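Local atomic coordinates of BT_4661 (Bacteroides thetaiotaomicron, PDB entry 4AK2), a protein that binds sulfated glycan at the bacterial surface, probably heparin or heparan sulphate, as a SusE-like protein, here represented by its ligand-binding domain. Residues G245-Q250 with I272-D277. Residues are numbered along the deposited sequence; the frame is centred on the assembly and turned at random.
Sequences GAMIGQ and IFIWFD. With IDS (2-O-sulfo-alpha-L-idopyranuronic acid), chain B.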
loop_
_atom_site.group_PDB
_atom_site.type_symbol
_atom_site.label_atom_id
_atom_site.label_comp_id
_atom_site.label_asym_id
_atom_site.label_seq_id
_atom_site.Cartn_x
_atom_site.Cartn_y
_atom_site.Cartn_z
ATOM N N GLY A 245 5.358 -1.187 -8.113
ATOM C CA GLY A 245 5.761 -1.205 -6.716
ATOM C C GLY A 245 4.764 -0.515 -5.829
ATOM O O GLY A 245 3.685 -0.108 -6.302
ATOM N N ALA A 246 5.062 -0.388 -4.548
ATOM C CA ALA A 246 4.091 0.060 -3.563
ATOM C C ALA A 246 4.647 1.186 -2.705
ATOM O O ALA A 246 5.787 1.078 -2.199
ATOM C CB ALA A 246 3.648 -1.094 -2.677
ATOM N N MET A 247 3.883 2.236 -2.481
ATOM C CA MET A 247 4.258 3.408 -1.672
ATOM C C MET A 247 3.362 3.572 -0.489
ATOM O O MET A 247 2.102 3.504 -0.599
ATOM C CB MET A 247 4.282 4.671 -2.544
ATOM C CG MET A 247 4.772 5.946 -1.815
ATOM S SD MET A 247 3.547 6.789 -0.783
ATOM C CE MET A 247 2.568 7.592 -2.046
ATOM N N ILE A 248 3.985 3.798 0.673
ATOM C CA ILE A 248 3.265 4.169 1.882
ATOM C C ILE A 248 3.811 5.486 2.431
ATOM O O ILE A 248 5.052 5.690 2.348
ATOM C CB ILE A 248 3.240 3.029 2.905
ATOM C CG1 ILE A 248 2.422 3.407 4.137
ATOM C CG2 ILE A 248 4.680 2.629 3.327
ATOM C CD1 ILE A 248 2.163 2.235 5.079
ATOM N N GLY A 249 2.960 6.352 2.950
ATOM C CA GLY A 249 3.395 7.602 3.643
ATOM C C GLY A 249 2.511 7.857 4.804
ATOM O O GLY A 249 1.358 7.438 4.846
ATOM N N GLN A 250 3.011 8.563 5.830
ATOM C CA GLN A 250 2.187 9.014 6.920
ATOM C C GLN A 250 1.305 10.153 6.475
ATOM O O GLN A 250 1.754 11.081 5.772
ATOM C CB GLN A 250 3.069 9.462 8.120
ATOM C CG GLN A 250 2.200 9.704 9.332
ATOM C CD GLN A 250 2.982 10.405 10.436
ATOM O OE1 GLN A 250 3.018 11.635 10.456
ATOM N NE2 GLN A 250 3.665 9.620 11.309
ATOM N N ILE A 272 -3.082 3.732 4.164
ATOM C CA ILE A 272 -3.275 3.322 2.756
ATOM C C ILE A 272 -1.938 3.033 2.074
ATOM O O ILE A 272 -0.979 3.793 2.208
ATOM C CB ILE A 272 -4.110 4.380 1.982
ATOM C CG1 ILE A 272 -4.496 3.889 0.567
ATOM C CG2 ILE A 272 -3.401 5.721 1.878
ATOM C CD1 ILE A 272 -5.524 4.778 -0.140
ATOM N N PHE A 273 -1.922 1.954 1.318
ATOM C CA PHE A 273 -0.817 1.643 0.440
ATOM C C PHE A 273 -1.193 1.910 -1.003
ATOM O O PHE A 273 -2.344 1.586 -1.394
ATOM C CB PHE A 273 -0.409 0.158 0.576
ATOM C CG PHE A 273 0.949 -0.076 1.186
ATOM C CD1 PHE A 273 2.101 0.188 0.451
ATOM C CD2 PHE A 273 1.025 -0.647 2.434
ATOM C CE1 PHE A 273 3.359 -0.034 1.005
ATOM C CE2 PHE A 273 2.276 -0.909 3.007
ATOM C CZ PHE A 273 3.432 -0.614 2.271
ATOM N N ILE A 274 -0.344 2.531 -1.791
ATOM C CA ILE A 274 -0.601 2.730 -3.208
ATOM C C ILE A 274 0.247 1.718 -3.985
ATOM O O ILE A 274 1.469 1.645 -3.815
ATOM C CB ILE A 274 -0.169 4.148 -3.678
ATOM C CG1 ILE A 274 -0.727 5.258 -2.785
ATOM C CG2 ILE A 274 -0.519 4.334 -5.159
ATOM C CD1 ILE A 274 -2.182 5.204 -2.476
ATOM N N TRP A 275 -0.380 0.886 -4.814
ATOM C CA TRP A 275 0.311 -0.116 -5.586
ATOM C C TRP A 275 0.246 0.247 -7.035
ATOM O O TRP A 275 -0.881 0.208 -7.634
ATOM C CB TRP A 275 -0.242 -1.508 -5.298
ATOM C CG TRP A 275 0.373 -2.644 -6.063
ATOM C CD1 TRP A 275 1.431 -2.629 -6.956
ATOM C CD2 TRP A 275 -0.081 -4.023 -6.014
ATOM N NE1 TRP A 275 1.669 -3.913 -7.448
ATOM C CE2 TRP A 275 0.779 -4.781 -6.917
ATOM C CE3 TRP A 275 -1.109 -4.683 -5.341
ATOM C CZ2 TRP A 275 0.595 -6.144 -7.130
ATOM C CZ3 TRP A 275 -1.284 -6.043 -5.542
ATOM C CH2 TRP A 275 -0.439 -6.766 -6.419
ATOM N N PHE A 276 1.331 0.654 -7.657
ATOM C CA PHE A 276 1.428 1.041 -9.060
ATOM C C PHE A 276 1.732 -0.167 -9.909
ATOM O O PHE A 276 2.673 -0.911 -9.670
ATOM C CB PHE A 276 2.602 2.026 -9.270
ATOM C CG PHE A 276 2.564 3.228 -8.370
ATOM C CD1 PHE A 276 1.916 4.419 -8.732
ATOM C CD2 PHE A 276 3.251 3.207 -7.145
ATOM C CE1 PHE A 276 1.907 5.523 -7.909
ATOM C CE2 PHE A 276 3.233 4.312 -6.315
ATOM C CZ PHE A 276 2.568 5.473 -6.682
ATOM N N ASP A 277 0.917 -0.375 -10.960
ATOM C CA ASP A 277 1.204 -1.409 -11.980
ATOM C C ASP A 277 0.425 -1.044 -13.248
ATOM O O ASP A 277 -0.796 -0.809 -13.191
ATOM C CB ASP A 277 0.769 -2.798 -11.463
ATOM C CG ASP A 277 1.261 -3.950 -12.305
ATOM O OD1 ASP A 277 1.247 -3.852 -13.541
ATOM O OD2 ASP A 277 1.584 -4.995 -11.705
HETATM C C1 IDS B . 8.946 10.603 14.847
HETATM C C2 IDS B . 7.759 10.037 14.111
HETATM C C3 IDS B . 8.102 8.900 13.113
HETATM C C4 IDS B . 9.062 7.889 13.724
HETATM C C5 IDS B . 10.259 8.669 14.282
HETATM C C6 IDS B . 11.350 7.762 14.762
HETATM O O2 IDS B . 6.780 9.657 15.089
HETATM O O3 IDS B . 8.700 9.483 11.947
HETATM O O4 IDS B . 8.352 7.192 14.755
HETATM O O5 IDS B . 9.797 9.562 15.302
HETATM O O6A IDS B . 11.836 6.973 13.921
HETATM O O6B IDS B . 11.729 7.818 15.945
HETATM S S IDS B . 5.293 9.530 14.740
HETATM O O1S IDS B . 4.619 9.726 16.031
HETATM O O2S IDS B . 4.999 10.576 13.756
HETATM O O3S IDS B . 5.101 8.159 14.180
HETATM O O HOH W 1 0.415 5.722 0.786
HETATM O O HOH W 2 -0.745 5.587 4.367
#
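Gly245 and Met247 pair with Phe276 and Ile274 through four backbone hydrogen bonds, which join two antiparallel strands, the axes of the two short segments at 157°, within a mixed beta sheet of the glycan-binding domain. The bond from Ile274 N to Met247 O, 2.9 Å, is almost straight at 178°. Past Met247 the strands part: one water donates to Ile272 O and also to Met247 O, which thus has two donors, and a second links Gly249 O to Ile272 N.

On one face Phe273 lies against Ile248, whose CB sits over the ring, 3.7 Å from its centroid, while CG2 and CD1 meet the rim at CZ and CE2. A branched side chain suits this place by spreading three carbons over a flat partner. The small Ala246 fits beside the same ring, CB 3.7 Å from Phe273 CD1; Met91 and Cys89 of strand 89-98 also pack here. An alanine in place of Phe273 would probably leave Ile248 without its aromatic partner and open a gap against Cys89 and Met91.

On the other face Met247 CB meets the edge of the Phe276 ring, and Ile274 CG2 lies over one side. With CG anti to the backbone N (chi1 -176°) and two further bends, the flexible methionine runs beside Ile274, CE 4.1 Å from Ile274 CG1. Gly245 is almost fully extended, a shape residues with a CB adopt with difficulty.

Farther along, the strand enters the glycan pocket, where Gln250, its OE1 held by Arg162, donates from NE2 to sulfate oxygen O2S of the iduronate at 2.9 Å.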